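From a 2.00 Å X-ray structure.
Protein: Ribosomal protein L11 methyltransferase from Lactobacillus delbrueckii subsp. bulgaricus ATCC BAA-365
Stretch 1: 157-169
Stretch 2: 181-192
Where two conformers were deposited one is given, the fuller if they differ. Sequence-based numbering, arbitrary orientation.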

# COMPACT_ATOMS: atom_id res chain seq x y z
N PHE B 157 -10.89 1.26 -6.97
CA PHE B 157 -12.15 1.46 -6.27
C PHE B 157 -11.95 1.32 -4.79
O PHE B 157 -11.19 0.46 -4.34
CB PHE B 157 -13.20 0.41 -6.66
CG PHE B 157 -13.83 0.61 -8.02
CD1 PHE B 157 -13.61 1.78 -8.76
CD2 PHE B 157 -14.68 -0.37 -8.54
CE1 PHE B 157 -14.20 1.96 -10.01
CE2 PHE B 157 -15.28 -0.20 -9.80
CZ PHE B 157 -15.04 0.95 -10.53
N SER B 158 -12.64 2.15 -4.03
CA SER B 158 -12.75 1.97 -2.60
C SER B 158 -14.17 2.36 -2.20
O SER B 158 -14.95 2.82 -3.05
CB SER B 158 -11.71 2.80 -1.87
OG SER B 158 -11.63 2.38 -0.52
N GLY B 159 -14.51 2.15 -0.93
CA GLY B 159 -15.84 2.47 -0.42
C GLY B 159 -16.83 1.32 -0.59
O GLY B 159 -18.03 1.52 -0.45
N ILE B 160 -16.32 0.13 -0.91
CA ILE B 160 -17.16 -1.06 -1.11
C ILE B 160 -17.38 -1.78 0.20
O ILE B 160 -16.43 -2.27 0.80
CB ILE B 160 -16.52 -2.05 -2.12
CG1 ILE B 160 -16.34 -1.38 -3.48
CG2 ILE B 160 -17.38 -3.32 -2.29
CD1 ILE B 160 -15.23 -1.99 -4.34
N ASP B 161 -18.63 -1.86 0.67
CA ASP B 161 -18.96 -2.75 1.79
C ASP B 161 -18.80 -4.22 1.36
O ASP B 161 -19.13 -4.55 0.24
CB ASP B 161 -20.39 -2.50 2.28
CG ASP B 161 -20.73 -3.33 3.50
OD1 ASP B 161 -20.23 -2.99 4.59
OD2 ASP B 161 -21.45 -4.33 3.36
N TYR B 162 -18.28 -5.08 2.24
CA TYR B 162 -17.96 -6.47 1.88
C TYR B 162 -19.15 -7.30 1.35
O TYR B 162 -18.97 -8.19 0.51
CB TYR B 162 -17.25 -7.21 3.03
CG TYR B 162 -18.15 -7.67 4.16
CD1 TYR B 162 -18.53 -9.02 4.28
CD2 TYR B 162 -18.63 -6.77 5.10
CE1 TYR B 162 -19.37 -9.44 5.33
CE2 TYR B 162 -19.46 -7.16 6.12
CZ TYR B 162 -19.83 -8.49 6.24
OH TYR B 162 -20.66 -8.85 7.29
N LEU B 163 -20.35 -6.97 1.81
CA LEU B 163 -21.58 -7.61 1.33
C LEU B 163 -21.91 -7.24 -0.11
O LEU B 163 -22.60 -7.99 -0.80
CB LEU B 163 -22.76 -7.27 2.25
CG LEU B 163 -22.68 -7.76 3.70
CD1 LEU B 163 -23.76 -7.10 4.57
CD2 LEU B 163 -22.77 -9.28 3.80
N GLN B 164 -21.41 -6.09 -0.56
CA GLN B 164 -21.63 -5.61 -1.92
C GLN B 164 -20.61 -6.15 -2.92
O GLN B 164 -20.78 -5.98 -4.13
CB GLN B 164 -21.59 -4.08 -1.94
CG GLN B 164 -22.56 -3.40 -0.99
CD GLN B 164 -23.81 -2.88 -1.70
OE1 GLN B 164 -24.34 -3.51 -2.63
NE2 GLN B 164 -24.28 -1.71 -1.25
N LEU B 165 -19.56 -6.78 -2.42
CA LEU B 165 -18.47 -7.27 -3.29
C LEU B 165 -18.85 -8.25 -4.43
O LEU B 165 -18.41 -8.04 -5.56
CB LEU B 165 -17.26 -7.74 -2.46
CG LEU B 165 -15.98 -8.20 -3.18
CD1 LEU B 165 -15.39 -7.11 -4.10
CD2 LEU B 165 -14.96 -8.68 -2.16
N PRO B 166 -19.67 -9.30 -4.16
CA PRO B 166 -20.16 -10.15 -5.26
C PRO B 166 -20.77 -9.40 -6.47
O PRO B 166 -20.40 -9.71 -7.60
CB PRO B 166 -21.22 -11.03 -4.58
CG PRO B 166 -20.71 -11.18 -3.19
CD PRO B 166 -20.13 -9.82 -2.85
N LYS B 167 -21.64 -8.42 -6.20
CA LYS B 167 -22.25 -7.61 -7.25
C LYS B 167 -21.22 -6.80 -8.03
O LYS B 167 -21.30 -6.70 -9.25
CB LYS B 167 -23.33 -6.68 -6.68
CG LYS B 167 -24.63 -7.38 -6.29
CD LYS B 167 -25.53 -6.47 -5.47
CE LYS B 167 -26.57 -5.76 -6.32
NZ LYS B 167 -27.77 -6.62 -6.57
N ILE B 168 -20.24 -6.24 -7.31
CA ILE B 168 -19.12 -5.51 -7.92
C ILE B 168 -18.25 -6.47 -8.78
O ILE B 168 -17.95 -6.18 -9.94
CB ILE B 168 -18.24 -4.78 -6.85
CG1 ILE B 168 -19.08 -3.76 -6.04
CG2 ILE B 168 -17.02 -4.13 -7.50
CD1 ILE B 168 -19.52 -2.55 -6.82
N GLU B 169 -17.88 -7.61 -8.20
CA GLU B 169 -17.09 -8.62 -8.91
C GLU B 169 -17.75 -9.12 -10.19
O GLU B 169 -17.08 -9.29 -11.20
CB GLU B 169 -16.77 -9.80 -7.99
CG GLU B 169 -15.69 -9.51 -6.95
CD GLU B 169 -15.36 -10.70 -6.06
OE1 GLU B 169 -16.23 -11.57 -5.84
OE2 GLU B 169 -14.22 -10.76 -5.56
N LEU B 181 -5.71 -6.79 -7.21
CA LEU B 181 -5.48 -6.67 -5.77
C LEU B 181 -6.78 -6.33 -5.06
O LEU B 181 -7.49 -5.41 -5.44
CB LEU B 181 -4.40 -5.63 -5.46
CG LEU B 181 -4.16 -5.26 -3.98
CD1 LEU B 181 -3.47 -6.39 -3.18
CD2 LEU B 181 -3.37 -3.99 -3.88
N LYS B 182 -7.08 -7.12 -4.04
CA LYS B 182 -8.24 -6.92 -3.19
C LYS B 182 -7.73 -6.61 -1.78
O LYS B 182 -6.87 -7.31 -1.24
CB LYS B 182 -9.10 -8.18 -3.19
CG LYS B 182 -10.32 -8.11 -2.28
CD LYS B 182 -11.19 -9.36 -2.41
CE LYS B 182 -10.66 -10.53 -1.58
NZ LYS B 182 -11.39 -11.80 -1.85
N MET B 183 -8.23 -5.53 -1.20
CA MET B 183 -7.82 -5.16 0.16
C MET B 183 -9.07 -5.08 1.02
O MET B 183 -10.10 -4.61 0.56
CB MET B 183 -7.10 -3.81 0.16
CG MET B 183 -5.71 -3.80 -0.45
SD MET B 183 -5.06 -2.10 -0.58
CE MET B 183 -5.97 -1.49 -1.98
N ARG B 184 -9.00 -5.57 2.25
CA ARG B 184 -10.12 -5.48 3.15
C ARG B 184 -9.66 -5.01 4.52
O ARG B 184 -8.84 -5.67 5.16
CB ARG B 184 -10.86 -6.82 3.26
CG ARG B 184 -11.93 -6.75 4.35
CD ARG B 184 -12.97 -7.81 4.25
NE ARG B 184 -13.90 -7.68 5.37
CZ ARG B 184 -14.88 -8.54 5.64
NH1 ARG B 184 -15.66 -8.34 6.69
NH2 ARG B 184 -15.07 -9.58 4.84
N ALA B 185 -10.21 -3.87 4.95
CA ALA B 185 -10.00 -3.34 6.30
C ALA B 185 -11.35 -3.11 6.98
O ALA B 185 -12.15 -2.28 6.52
CB ALA B 185 -9.19 -2.04 6.25
N GLY B 186 -11.60 -3.83 8.07
CA GLY B 186 -12.91 -3.82 8.72
C GLY B 186 -13.93 -4.40 7.77
O GLY B 186 -13.71 -5.48 7.22
N ARG B 187 -15.02 -3.68 7.52
CA ARG B 187 -16.01 -4.15 6.55
C ARG B 187 -15.80 -3.60 5.14
O ARG B 187 -16.55 -3.92 4.21
CB ARG B 187 -17.44 -3.93 7.07
CG ARG B 187 -17.95 -2.48 7.23
CD ARG B 187 -19.39 -2.50 7.82
NE ARG B 187 -20.31 -3.30 7.00
CZ ARG B 187 -21.34 -4.03 7.44
NH1 ARG B 187 -21.62 -4.10 8.74
NH2 ARG B 187 -22.08 -4.70 6.57
N TRP B 188 -14.75 -2.79 4.98
CA TRP B 188 -14.51 -2.05 3.73
C TRP B 188 -13.53 -2.75 2.80
O TRP B 188 -12.55 -3.31 3.25
CB TRP B 188 -13.99 -0.64 4.02
CG TRP B 188 -14.96 0.15 4.81
CD1 TRP B 188 -14.84 0.52 6.12
CD2 TRP B 188 -16.23 0.62 4.36
NE1 TRP B 188 -15.96 1.22 6.51
CE2 TRP B 188 -16.83 1.30 5.45
CE3 TRP B 188 -16.93 0.56 3.14
CZ2 TRP B 188 -18.08 1.91 5.36
CZ3 TRP B 188 -18.18 1.17 3.05
CH2 TRP B 188 -18.74 1.83 4.15
N ILE B 189 -13.82 -2.66 1.51
CA ILE B 189 -13.03 -3.29 0.47
C ILE B 189 -12.46 -2.23 -0.46
O ILE B 189 -13.16 -1.27 -0.83
CB ILE B 189 -13.91 -4.27 -0.38
CG1 ILE B 189 -14.67 -5.26 0.51
CG2 ILE B 189 -13.09 -4.98 -1.45
CD1 ILE B 189 -13.86 -6.41 1.02
N GLY B 190 -11.20 -2.40 -0.84
CA GLY B 190 -10.58 -1.64 -1.92
C GLY B 190 -10.09 -2.58 -3.00
O GLY B 190 -9.63 -3.68 -2.71
N LEU B 191 -10.18 -2.16 -4.26
CA LEU B 191 -9.75 -2.99 -5.38
C LEU B 191 -8.83 -2.26 -6.35
O LEU B 191 -9.11 -1.12 -6.72
CB LEU B 191 -10.96 -3.49 -6.19
CG LEU B 191 -12.11 -4.19 -5.48
CD1 LEU B 191 -13.27 -4.35 -6.47
CD2 LEU B 191 -11.67 -5.55 -4.94
N ALA B 192 -7.75 -2.94 -6.75
CA ALA B 192 -6.94 -2.52 -7.89
C ALA B 192 -7.38 -3.36 -9.09
O ALA B 192 -7.42 -4.60 -9.01
CB ALA B 192 -5.46 -2.71 -7.61

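Strand 157-161 runs antiparallel to strand 188-192, the second arm of a hairpin that reverses through a type II' turn from Ala185 to Trp188. Two narrow pairs fix the register. Phe157 N donates to Leu191 O at 3.0 Å and Leu191 N returns to Phe157 O at 2.8 Å; Ile189 N reaches Ile160 O at 2.7 Å, whereas the reciprocal bond from Ile160 N to Ile189 O, at 3.5 Å, is weak. Between these pairs the register slips by one residue, a beta bulge containing Gly159. Its phi/psi of 87/14 would jam a CB against the preceding carbonyl, so glycine suits the position. Beyond the strand, Tyr162 N bonds to Arg187 O at 2.9 Å, carrying the backbone pairing into the turn.

Phe157, Ile160, Ile189 and Leu191 send their CB atoms to one face of the sheet. There Ile160 (m, t) sets its CB 3.8 Å from Ile189 CB and its CD1 3.7 Å from Leu191 CD1. The segment after the strand turns back over this face, bringing Leu165 and Ile168 with it. Leu165, with chi1 t and chi2 p, packs against both strand residues: its CD2 lies 4.1 Å from Ile189 CD1, and its CD1 lies 4.1 Å from Leu191 CD2 and equally 4.1 Å from Ile189 CG2. Ile168 (m, m) adds CG2 at 3.9 Å from Leu191 CD1. Branched aliphatic chains can fill such a buried, apolar layer without leaving polar groups unpaired. Lys182 borders it through its aliphatic part, its CD 3.8 Å from Leu165 CD2.

Asp161 and Trp188 pair on the opposite face. The m rotamer of Trp188, with chi2 at 109°, brings the ring edge to Gly159, with CZ3 3.5 Å from Gly159 O. Asp161, at chi1 t, extends its carboxylate to Arg187, whose p, t, m chain curls back to form a salt bridge. Arg187 NE lies only 2.4 Å from Asp161 OD1, a very short hydrogen bond at 163°, while Arg187 NH2 donates to Asp161 OD2 at 3.3 Å and 174°. Asp161 OD2 also accepts from Leu163 N at 3.3 Å, so the same carboxylate ties down the following turn.

Tyr162 adopts the p rotamer, and its ring meets two arginines. The Arg184 guanidinium lies flat on one face, with planes at 24° and centres 4.2 Å apart, an off-centre cation-pi contact. Its nearly extended chain is steadied by Arg184 NE bonding to Gly186 O at 2.9 Å. Arg187 turns a guanidinium face to Tyr162 CE2, which sits 3.6 Å from Arg187 NH2.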